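Local coordinates for epimerase family protein SDR39U1 (Homo sapiens, PDB 4B4O) that binds NADPH and is thought to act as an NADP-dependent oxidoreductase of the short-chain dehydrogenase/reductase family, at residues G37-W41 against D42-A46; E77-G80 against S81-T85; G196-A199 against G200-H204; Q256-I259 against M260-G264. The protein carries 3 engineered substitutions. All coordinates share one frame; numbering follows the deposited sequence.

Contact 1 (G37-W41 against D42-A46)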
loop_
_atom_site.group_PDB
_atom_site.type_symbol
_atom_site.label_atom_id
_atom_site.label_comp_id
_atom_site.label_asym_id
_atom_site.label_seq_id
_atom_site.Cartn_x
_atom_site.Cartn_y
_atom_site.Cartn_z
ATOM N N GLY A 37 12.949 -19.116 5.430
ATOM C CA GLY A 37 11.767 -18.724 4.681
ATOM C C GLY A 37 11.996 -17.546 3.757
ATOM O O GLY A 37 11.031 -16.920 3.285
ATOM N N ARG A 38 13.259 -17.237 3.466
ATOM C CA ARG A 38 13.571 -16.059 2.644
ATOM C C ARG A 38 14.916 -16.118 1.930
ATOM O O ARG A 38 15.808 -16.841 2.335
ATOM C CB ARG A 38 13.524 -14.794 3.506
ATOM C CG ARG A 38 14.385 -14.896 4.751
ATOM C CD ARG A 38 14.458 -13.579 5.480
ATOM N NE ARG A 38 13.569 -13.499 6.637
ATOM C CZ ARG A 38 13.548 -12.460 7.488
ATOM N NH1 ARG A 38 14.361 -11.402 7.298
ATOM N NH2 ARG A 38 12.697 -12.466 8.527
ATOM N N ILE A 39 15.013 -15.351 0.848
ATOM C CA ILE A 39 16.255 -15.157 0.136
ATOM C C ILE A 39 16.551 -13.663 0.079
ATOM O O ILE A 39 15.651 -12.851 0.145
ATOM C CB ILE A 39 16.229 -15.786 -1.295
ATOM C CG1 ILE A 39 15.248 -15.070 -2.242
ATOM C CG2 ILE A 39 15.816 -17.266 -1.231
ATOM C CD1 ILE A 39 15.404 -15.412 -3.707
ATOM N N THR A 40 17.819 -13.306 -0.052
ATOM C CA THR A 40 18.220 -11.905 -0.131
ATOM C C THR A 40 18.195 -11.372 -1.563
ATOM O O THR A 40 18.161 -12.137 -2.529
ATOM C CB THR A 40 19.630 -11.689 0.436
ATOM O OG1 THR A 40 20.557 -12.419 -0.355
ATOM C CG2 THR A 40 19.724 -12.161 1.865
ATOM N N TRP A 41 18.223 -10.050 -1.693
ATOM C CA TRP A 41 18.288 -9.389 -3.011
ATOM C C TRP A 41 19.544 -9.756 -3.737
ATOM O O TRP A 41 19.512 -10.038 -4.936
ATOM C CB TRP A 41 18.154 -7.869 -2.881
ATOM C CG TRP A 41 16.790 -7.508 -2.342
ATOM C CD1 TRP A 41 16.458 -7.162 -1.039
ATOM C CD2 TRP A 41 15.504 -7.548 -3.047
ATOM N NE1 TRP A 41 15.113 -6.959 -0.902
ATOM C CE2 TRP A 41 14.484 -7.170 -2.063
ATOM C CE3 TRP A 41 15.112 -7.822 -4.343
ATOM C CZ2 TRP A 41 13.149 -7.073 -2.397
ATOM C CZ3 TRP A 41 13.758 -7.727 -4.665
ATOM C CH2 TRP A 41 12.801 -7.362 -3.720
ATOM N N ASP A 42 20.652 -9.797 -3.014
ATOM C CA ASP A 42 21.922 -10.193 -3.602
ATOM C C ASP A 42 21.848 -11.606 -4.158
ATOM O O ASP A 42 22.408 -11.894 -5.213
ATOM C CB ASP A 42 23.062 -10.096 -2.575
ATOM C CG ASP A 42 23.409 -8.657 -2.216
ATOM O OD1 ASP A 42 22.927 -7.718 -2.898
ATOM O OD2 ASP A 42 24.173 -8.471 -1.249
ATOM N N GLU A 43 21.173 -12.484 -3.434
ATOM C CA GLU A 43 21.031 -13.868 -3.851
ATOM C C GLU A 43 20.138 -13.984 -5.079
ATOM O O GLU A 43 20.442 -14.762 -5.964
ATOM C CB GLU A 43 20.534 -14.721 -2.679
ATOM C CG GLU A 43 19.984 -16.131 -2.985
ATOM C CD GLU A 43 19.792 -16.912 -1.661
ATOM O OE1 GLU A 43 19.601 -16.269 -0.573
ATOM O OE2 GLU A 43 19.873 -18.172 -1.670
ATOM N N LEU A 44 19.071 -13.202 -5.143
ATOM C CA LEU A 44 18.198 -13.192 -6.313
ATOM C C LEU A 44 18.925 -12.753 -7.583
ATOM O O LEU A 44 18.705 -13.307 -8.649
ATOM C CB LEU A 44 16.999 -12.271 -6.070
ATOM C CG LEU A 44 16.007 -12.059 -7.212
ATOM C CD1 LEU A 44 15.185 -13.315 -7.433
ATOM C CD2 LEU A 44 15.138 -10.875 -6.876
ATOM N N ALA A 45 19.775 -11.741 -7.464
ATOM C CA ALA A 45 20.522 -11.239 -8.609
ATOM C C ALA A 45 21.567 -12.242 -9.052
ATOM O O ALA A 45 21.886 -12.324 -10.230
ATOM C CB ALA A 45 21.186 -9.914 -8.269
ATOM N N ALA A 46 22.105 -12.992 -8.097
ATOM C CA ALA A 46 23.193 -13.932 -8.359
ATOM C C ALA A 46 22.700 -15.175 -9.057
ATOM O O ALA A 46 23.217 -15.549 -10.097
ATOM C CB ALA A 46 23.874 -14.337 -7.053
#
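The short strand around 38-40 leads to the helix that carries residues 42-46, the two short axes approaching to 6.4 Å at 77°, so that Thr40 and Glu43 face each other across the first turn with their CA atoms 5.1 Å apart. Regular helical bonds follow at once: Leu44 N donates to Thr40 O at 3.0 Å, and Ala45 N to Trp41 O. Thr40 stands at the N-cap. Its OG1 sits between its own backbone N and carbonyl carbon (chi1 63°), which turns the hydroxyl oxygen into the helix start, where it accepts from Glu43 N at 3.1 Å. Glu43 answers in the other direction. With CG anti to the backbone N and the chain extended beyond it, the side chain reaches back alongside the strand end, where OE1 takes a weak bond from Thr40 N at 3.5 Å. The Glu43 side chain crosses that of Ile39 at about a right angle, OE1 lying 3.5 Å from Ile39 CB. The inner side of the turn is apolar: Leu44 runs alongside Trp41, pointing the same way, and its CD2 meets the indole obliquely at Trp41 CE3 (4.0 Å). Both side chains pack on Leu89 of helix 72-95, while the indole also touches Val30 and Ala59; the nearest approach of the Trp41 side chain to the bound NADPH is about 5 Å. The amide of Glu43, in the first turn, has no earlier turn to bond to, and Thr40 OG1 takes that place. This reciprocal exchange is the capping box, placed at a strand-to-helix junction of the Rossmann-type fold.

Contact 2 (E77-G80 against S81-T85). Engineered in segment 77-80: Leu79 (natural residue Ile). With NDP (NADPH dihydro-nicotinamide-adenine-dinucleotide phosphate), chain I.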
loop_
_atom_site.group_PDB
_atom_site.type_symbol
_atom_site.label_atom_id
_atom_site.label_comp_id
_atom_site.label_asym_id
_atom_site.label_seq_id
_atom_site.Cartn_x
_atom_site.Cartn_y
_atom_site.Cartn_z
ATOM N N GLU A 77 16.553 7.403 -1.956
ATOM C CA GLU A 77 16.259 6.082 -1.368
ATOM C C GLU A 77 14.782 5.677 -1.563
ATOM O O GLU A 77 14.493 4.509 -1.807
ATOM C CB GLU A 77 16.644 6.022 0.138
ATOM C CG GLU A 77 18.033 5.439 0.476
ATOM C CD GLU A 77 18.778 6.199 1.590
ATOM O OE1 GLU A 77 18.147 6.501 2.627
ATOM O OE2 GLU A 77 19.989 6.496 1.445
ATOM N N VAL A 78 13.858 6.625 -1.439
ATOM C CA VAL A 78 12.443 6.297 -1.593
ATOM C C VAL A 78 12.228 5.774 -3.005
ATOM O O VAL A 78 11.594 4.742 -3.206
ATOM C CB VAL A 78 11.524 7.513 -1.319
ATOM C CG1 VAL A 78 10.119 7.306 -1.896
ATOM C CG2 VAL A 78 11.461 7.824 0.170
ATOM N N LEU A 79 12.794 6.489 -3.976
ATOM C CA LEU A 79 12.678 6.159 -5.393
ATOM C C LEU A 79 13.472 4.910 -5.750
ATOM O O LEU A 79 12.907 3.935 -6.263
ATOM C CB LEU A 79 13.161 7.342 -6.234
ATOM C CG LEU A 79 12.885 7.326 -7.750
ATOM C CD1 LEU A 79 11.400 7.219 -8.065
ATOM C CD2 LEU A 79 13.510 8.544 -8.446
ATOM N N GLY A 80 14.760 4.911 -5.423
ATOM C CA GLY A 80 15.648 3.809 -5.770
ATOM C C GLY A 80 15.241 2.476 -5.179
ATOM O O GLY A 80 15.295 1.459 -5.847
ATOM N N SER A 81 14.842 2.474 -3.911
ATOM C CA SER A 81 14.432 1.245 -3.251
ATOM C C SER A 81 13.270 0.564 -3.974
ATOM O O SER A 81 13.203 -0.651 -4.027
ATOM C CB SER A 81 14.064 1.514 -1.773
ATOM O OG SER A 81 12.881 2.285 -1.647
ATOM N N ARG A 82 12.339 1.353 -4.484
ATOM C CA ARG A 82 11.187 0.807 -5.178
ATOM C C ARG A 82 11.505 0.385 -6.623
ATOM O O ARG A 82 11.140 -0.721 -7.035
ATOM C CB ARG A 82 10.008 1.791 -5.121
ATOM C CG ARG A 82 9.414 1.895 -3.730
ATOM C CD ARG A 82 8.537 3.103 -3.491
ATOM N NE ARG A 82 7.899 2.990 -2.178
ATOM C CZ ARG A 82 8.420 3.404 -1.029
ATOM N NH1 ARG A 82 9.628 3.985 -0.970
ATOM N NH2 ARG A 82 7.730 3.232 0.090
ATOM N N LEU A 83 12.179 1.232 -7.388
ATOM C CA LEU A 83 12.506 0.888 -8.774
ATOM C C LEU A 83 13.489 -0.297 -8.869
ATOM O O LEU A 83 13.309 -1.201 -9.677
ATOM C CB LEU A 83 13.086 2.095 -9.525
ATOM C CG LEU A 83 12.396 3.462 -9.588
ATOM C CD1 LEU A 83 13.157 4.403 -10.521
ATOM C CD2 LEU A 83 10.943 3.322 -10.027
ATOM N N GLU A 84 14.531 -0.292 -8.039
ATOM C CA GLU A 84 15.575 -1.316 -8.143
ATOM C C GLU A 84 15.030 -2.673 -7.766
ATOM O O GLU A 84 15.190 -3.611 -8.527
ATOM C CB GLU A 84 16.815 -0.970 -7.316
ATOM C CG GLU A 84 17.565 0.216 -7.878
ATOM C CD GLU A 84 18.685 0.724 -6.973
ATOM O OE1 GLU A 84 19.293 -0.092 -6.212
ATOM O OE2 GLU A 84 19.022 1.939 -7.082
ATOM N N THR A 85 14.379 -2.787 -6.616
ATOM C CA THR A 85 13.797 -4.077 -6.211
ATOM C C THR A 85 12.761 -4.562 -7.224
ATOM O O THR A 85 12.775 -5.721 -7.621
ATOM C CB THR A 85 13.154 -4.051 -4.810
ATOM O OG1 THR A 85 12.072 -3.114 -4.791
ATOM C CG2 THR A 85 14.197 -3.721 -3.753
HETATM P PA NDP I . 6.893 -1.499 5.338
HETATM O O1A NDP I . 7.869 -0.313 5.530
HETATM O O2A NDP I . 6.245 -2.181 6.561
HETATM O O5B NDP I . 7.598 -2.765 4.588
HETATM C C5B NDP I . 8.619 -2.452 3.645
HETATM C C4B NDP I . 9.553 -3.633 3.556
HETATM O O4B NDP I . 10.428 -3.388 2.457
HETATM C C3B NDP I . 10.396 -3.789 4.825
HETATM O O3B NDP I . 9.952 -4.878 5.683
HETATM C C2B NDP I . 11.798 -4.071 4.305
HETATM O O2B NDP I . 12.076 -5.462 4.253
HETATM C C1B NDP I . 11.766 -3.595 2.885
HETATM N N9A NDP I . 12.470 -2.310 2.871
HETATM C C8A NDP I . 12.400 -1.228 3.712
HETATM N N7A NDP I . 13.329 -0.268 3.293
HETATM C C5A NDP I . 13.969 -0.769 2.203
HETATM C C6A NDP I . 15.012 -0.337 1.268
HETATM N N6A NDP I . 15.588 0.879 1.365
HETATM N N1A NDP I . 15.383 -1.176 0.278
HETATM C C2A NDP I . 14.807 -2.408 0.172
HETATM N N3A NDP I . 13.823 -2.869 0.971
HETATM C C4A NDP I . 13.393 -2.100 1.946
HETATM O O3 NDP I . 5.818 -0.873 4.303
HETATM P PN NDP I . 4.305 -1.409 4.146
HETATM O O1N NDP I . 4.282 -2.901 4.434
HETATM O O2N NDP I . 3.383 -0.533 4.940
HETATM O O5D NDP I . 4.010 -1.118 2.552
HETATM C C5D NDP I . 4.806 -1.900 1.632
HETATM C C4D NDP I . 4.833 -1.289 0.247
HETATM O O4D NDP I . 3.506 -0.831 0.013
HETATM C C3D NDP I . 5.738 -0.049 0.101
HETATM O O3D NDP I . 6.410 -0.057 -1.199
HETATM C C2D NDP I . 4.777 1.133 0.271
HETATM O O2D NDP I . 5.022 2.314 -0.504
HETATM C C1D NDP I . 3.496 0.568 -0.282
HETATM N N1N NDP I . 2.287 1.225 0.246
HETATM C C2N NDP I . 2.026 1.260 1.560
HETATM C C3N NDP I . 0.891 1.876 2.039
HETATM C C7N NDP I . 0.642 1.874 3.502
HETATM O O7N NDP I . 1.267 1.070 4.189
HETATM N N7N NDP I . -0.233 2.714 4.048
HETATM C C4N NDP I . -0.112 2.479 1.117
HETATM C C5N NDP I . 0.261 2.374 -0.289
HETATM C C6N NDP I . 1.437 1.748 -0.660
HETATM P P2B NDP I . 13.558 -6.010 4.751
HETATM O O1X NDP I . 14.521 -5.694 3.626
HETATM O O2X NDP I . 13.909 -5.263 6.072
HETATM O O3X NDP I . 13.168 -7.506 4.850
#
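In helix 72-95, which lines the NADPH pocket, Ser81 and Arg82 reach back to the carbonyls of Glu77 and Val78 one turn earlier, and both also touch the cofactor. Glu77 O is gripped twice: by Ser81 N, which lies above the carbonyl plane, and by Ser81 OG, in that plane at 2.8 Å. The hydroxyl reaches the carbonyl because OG sits between the backbone N and carbonyl carbon (chi1 68°); it is also bonded to Glu61 N. Ser81 CB comes 3.5 Å from N6A of the adenine. Arg82, extended from CG to NE, runs beside Val78. Its NH1 donates to Val78 O at 3.1 Å with an angle of 164° at the hydrogen, the oxygen lying almost in the guanidinium plane, and NH1 also donates to Glu61 O. From the same flat group NH2 donates to O2D of the nicotinamide ribose at 2.9 Å, and NE adds a weak bond to that oxygen. The CG of the engineered Leu79 lies 4.0 Å from Leu83 CD1, the two side chains crossing at a slant. A methionine in place of Arg82 would probably leave Val78 O and Glu61 O without this donor and O2D of the ribose without the guanidinium's bonds. The two backbone carbonyls that NH1 meets would thus limit the turning of the guanidinium, leaving NH2, with weak help from NE, to meet the ribose hydroxyl.

Contact 3 (G196-A199 against G200-H204)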
loop_
_atom_site.group_PDB
_atom_site.type_symbol
_atom_site.label_atom_id
_atom_site.label_comp_id
_atom_site.label_asym_id
_atom_site.label_seq_id
_atom_site.Cartn_x
_atom_site.Cartn_y
_atom_site.Cartn_z
ATOM N N GLY A 196 -6.653 -6.228 6.235
ATOM C CA GLY A 196 -7.205 -7.514 5.828
ATOM C C GLY A 196 -7.724 -7.503 4.409
ATOM O O GLY A 196 -7.651 -8.512 3.717
ATOM N N ASP A 197 -8.250 -6.364 3.980
ATOM C CA ASP A 197 -8.807 -6.241 2.635
ATOM C C ASP A 197 -7.740 -5.979 1.579
ATOM O O ASP A 197 -7.893 -6.407 0.437
ATOM C CB ASP A 197 -9.896 -5.168 2.593
ATOM C CG ASP A 197 -11.228 -5.673 3.106
ATOM O OD1 ASP A 197 -11.598 -6.820 2.776
ATOM O OD2 ASP A 197 -11.909 -4.910 3.842
ATOM N N LEU A 198 -6.651 -5.301 1.930
ATOM C CA LEU A 198 -5.534 -5.208 0.986
ATOM C C LEU A 198 -4.924 -6.587 0.790
ATOM O O LEU A 198 -4.677 -6.999 -0.321
ATOM C CB LEU A 198 -4.460 -4.193 1.427
ATOM C CG LEU A 198 -3.337 -4.017 0.389
ATOM C CD1 LEU A 198 -3.913 -3.600 -0.945
ATOM C CD2 LEU A 198 -2.340 -2.980 0.860
ATOM N N ALA A 199 -4.708 -7.282 1.897
ATOM C CA ALA A 199 -4.221 -8.641 1.884
ATOM C C ALA A 199 -5.124 -9.545 1.034
ATOM O O ALA A 199 -4.648 -10.389 0.262
ATOM C CB ALA A 199 -4.136 -9.148 3.321
ATOM N N GLY A 200 -6.435 -9.342 1.180
ATOM C CA GLY A 200 -7.444 -10.087 0.421
ATOM C C GLY A 200 -7.448 -9.815 -1.086
ATOM O O GLY A 200 -7.515 -10.746 -1.890
ATOM N N ILE A 201 -7.350 -8.538 -1.456
ATOM C CA ILE A 201 -7.277 -8.151 -2.853
ATOM C C ILE A 201 -6.038 -8.747 -3.499
ATOM O O ILE A 201 -6.109 -9.332 -4.561
ATOM C CB ILE A 201 -7.248 -6.625 -3.014
ATOM C CG1 ILE A 201 -8.620 -6.029 -2.666
ATOM C CG2 ILE A 201 -6.848 -6.254 -4.428
ATOM C CD1 ILE A 201 -8.541 -4.540 -2.380
ATOM N N LEU A 202 -4.906 -8.605 -2.841
ATOM C CA LEU A 202 -3.659 -9.143 -3.346
ATOM C C LEU A 202 -3.760 -10.653 -3.548
ATOM O O LEU A 202 -3.333 -11.183 -4.563
ATOM C CB LEU A 202 -2.513 -8.816 -2.384
ATOM C CG LEU A 202 -2.089 -7.358 -2.297
ATOM C CD1 LEU A 202 -1.163 -7.180 -1.103
ATOM C CD2 LEU A 202 -1.481 -6.914 -3.605
ATOM N N THR A 203 -4.324 -11.341 -2.568
ATOM C CA THR A 203 -4.521 -12.778 -2.657
ATOM C C THR A 203 -5.451 -13.151 -3.800
ATOM O O THR A 203 -5.229 -14.133 -4.491
ATOM C CB THR A 203 -5.061 -13.318 -1.337
ATOM O OG1 THR A 203 -4.084 -13.082 -0.324
ATOM C CG2 THR A 203 -5.322 -14.818 -1.414
ATOM N N HIS A 204 -6.513 -12.388 -3.965
ATOM C CA HIS A 204 -7.430 -12.634 -5.039
ATOM C C HIS A 204 -6.738 -12.437 -6.371
ATOM O O HIS A 204 -6.997 -13.182 -7.326
ATOM C CB HIS A 204 -8.641 -11.721 -4.879
ATOM C CG HIS A 204 -9.775 -12.056 -5.795
ATOM N ND1 HIS A 204 -10.365 -13.238 -5.784
ATOM C CD2 HIS A 204 -10.418 -11.302 -6.767
ATOM C CE1 HIS A 204 -11.339 -13.258 -6.699
ATOM N NE2 HIS A 204 -11.373 -12.063 -7.294
#
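Gly196 through Ala199 bond to the next turn of helix 195-207 in an unbroken i to i+4 series, so the two segments are successive turns of one helix, with the CA atoms of Leu198 and Ile201 5.1 Å apart. The helix packs against the parallel sheet of the Rossmann-type fold. Its straightest bond here runs from Leu202 N to Leu198 O (3.0 Å, 172° at the hydrogen), while Gly200 N stands well above the carbonyl plane of Gly196 as it donates to that oxygen at 2.9 Å. Leu198 and Leu202 pack between the sheet and helix 11-22, while Ile201 touches Ile193. Leu198 points CG anti to the backbone N (chi1 -176°), whereas Leu202 carries its own CG beside the N (chi1 -70°); this difference lets the later leucine lean back until its CD1 crosses near Leu198 CG at 4.1 Å. Both rest on Val155 of strand 151-161, and Leu198 also touches Val160, a residue of the NADP-binding site. Asp197 points off to a different side, its carboxylate bound by Tyr277 and by the amides of Ser280 and Phe281, tying this helix to the C-terminal part of the chain. Thr203 OG1 donates to Ala199 O at 2.8 Å. A valine in its place would probably leave that carbonyl with the backbone donor alone and a methyl group where the hydroxyl bond had been. As it stands, Ala199 O is held from opposite faces of its plane, by Thr203 OG1 on one and by Thr203 N, at 3.0 Å, on the other.

Contact 4 (Q256-I259 against M260-G264)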
loop_
_atom_site.group_PDB
_atom_site.type_symbol
_atom_site.label_atom_id
_atom_site.label_comp_id
_atom_site.label_asym_id
_atom_site.label_seq_id
_atom_site.Cartn_x
_atom_site.Cartn_y
_atom_site.Cartn_z
ATOM N N GLN A 256 6.304 18.469 0.684
ATOM C CA GLN A 256 6.021 17.423 -0.313
ATOM C C GLN A 256 5.288 16.222 0.291
ATOM O O GLN A 256 4.338 15.732 -0.294
ATOM C CB GLN A 256 7.324 16.982 -0.992
ATOM C CG GLN A 256 7.303 17.115 -2.512
ATOM N N ARG A 257 5.735 15.734 1.439
ATOM C CA ARG A 257 5.030 14.633 2.113
ATOM C C ARG A 257 3.715 15.084 2.731
ATOM O O ARG A 257 2.763 14.306 2.809
ATOM C CB ARG A 257 5.872 14.022 3.228
ATOM C CG ARG A 257 6.876 13.006 2.752
ATOM C CD ARG A 257 7.451 12.249 3.922
ATOM N NE ARG A 257 8.306 13.102 4.737
ATOM C CZ ARG A 257 9.072 12.665 5.731
ATOM N NH1 ARG A 257 9.075 11.379 6.085
ATOM N NH2 ARG A 257 9.864 13.517 6.367
ATOM N N ALA A 258 3.687 16.332 3.198
ATOM C CA ALA A 258 2.501 16.891 3.823
ATOM C C ALA A 258 1.272 16.728 2.908
ATOM O O ALA A 258 0.144 16.619 3.404
ATOM C CB ALA A 258 2.729 18.352 4.178
ATOM N N ILE A 259 1.503 16.710 1.590
ATOM C CA ILE A 259 0.451 16.518 0.585
ATOM C C ILE A 259 -0.336 15.253 0.892
ATOM O O ILE A 259 -1.559 15.224 0.781
ATOM C CB ILE A 259 1.049 16.451 -0.845
ATOM C CG1 ILE A 259 1.273 17.873 -1.402
ATOM C CG2 ILE A 259 0.172 15.682 -1.799
ATOM C CD1 ILE A 259 2.202 18.000 -2.630
HETATM N N MSE A 260 0.373 14.213 1.309
HETATM C CA MSE A 260 -0.255 12.928 1.597
HETATM C C MSE A 260 -1.129 12.987 2.811
HETATM O O MSE A 260 -1.988 12.118 2.977
HETATM C CB MSE A 260 0.813 11.861 1.842
HETATM C CG MSE A 260 1.419 11.416 0.514
HETATM SE SE MSE A 260 2.957 10.250 0.856
HETATM C CE MSE A 260 3.778 11.750 1.800
ATOM N N LEU A 261 -0.926 13.988 3.666
ATOM C CA LEU A 261 -1.684 14.115 4.917
ATOM C C LEU A 261 -2.778 15.197 4.846
ATOM O O LEU A 261 -3.888 14.993 5.343
ATOM C CB LEU A 261 -0.731 14.400 6.102
ATOM C CG LEU A 261 0.099 13.268 6.735
ATOM C CD1 LEU A 261 1.005 12.685 5.664
ATOM C CD2 LEU A 261 0.961 13.723 7.906
ATOM N N LEU A 262 -2.453 16.341 4.248
ATOM C CA LEU A 262 -3.349 17.507 4.213
ATOM C C LEU A 262 -4.313 17.514 3.039
ATOM O O LEU A 262 -5.314 18.215 3.067
ATOM C CB LEU A 262 -2.531 18.800 4.165
ATOM C CG LEU A 262 -1.593 19.095 5.338
ATOM C CD1 LEU A 262 -0.706 20.276 4.999
ATOM C CD2 LEU A 262 -2.374 19.352 6.610
ATOM N N GLU A 263 -4.017 16.722 2.015
ATOM C CA GLU A 263 -4.862 16.661 0.835
ATOM C C GLU A 263 -5.250 15.228 0.536
ATOM O O GLU A 263 -4.793 14.298 1.201
ATOM C CB GLU A 263 -4.137 17.276 -0.363
ATOM C CG GLU A 263 -3.583 18.673 -0.118
ATOM C CD GLU A 263 -3.023 19.309 -1.375
ATOM O OE1 GLU A 263 -3.726 19.297 -2.400
ATOM O OE2 GLU A 263 -1.879 19.812 -1.336
ATOM N N GLY A 264 -6.103 15.053 -0.464
ATOM C CA GLY A 264 -6.646 13.745 -0.785
ATOM C C GLY A 264 -7.345 13.588 -2.120
ATOM O O GLY A 264 -7.684 14.553 -2.785
#
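Arg257, Ala258 and Ile259 meet Met260 to Glu263 over the last turn of helix 255-262, in the DUF1731 region, where the helix is kinked before it ends. The hydrogen bonds record the change. Met260 N donates to Arg257 O at 2.8 Å and Leu261 N to Ala258 O at 2.9 Å, both spanning three residues as in a 3-10 turn and both from above the carbonyl plane. Leu262 N restores the longer span with a bond to that same Ala258 O, 2.7 Å at 166°, arriving nearly along the C=O axis; Ala258 O therefore takes two donors. The charged end of Arg257 leads away from the turn and donates to the backbone oxygens of Ile63, Asn65 and Arg68, in the loop leading into helix 72-95, and of Phe253 at the end of helix 246-253. Among apolar contacts, the selenomethionine at Met260 bends at its last torsion (chi3 -61°), which curls CE back over CB and CG of Arg257, the two chains crossing at a slant; both also touch Phe132. On another side of the helix Leu262 reaches back one turn, its CD1 lying 4.0 Å from Ala258 CB.

Contacts 1 and 2 are direct neighbours: their centres lie 16 Å apart, and the indole of contact 1 packs on helix 72-95 through Trp41 CH2 and Thr85 CB, 3.5 Å from each other. Contact 2 is the one of the four that bonds to NADPH. Contact 3 lies across the centre of the chain from it, with nearest atoms about 12 Å away, yet the side chain of Leu198 comes within about 6 Å of the cofactor. Contact 4, in the DUF1731 region, approaches contact 2 to about 7 Å between nearest atoms, and the side chain of Met260 lies about 8 Å from NADPH. Three contacts within helices and one at a helix start thus stand at graded distances round one cofactor.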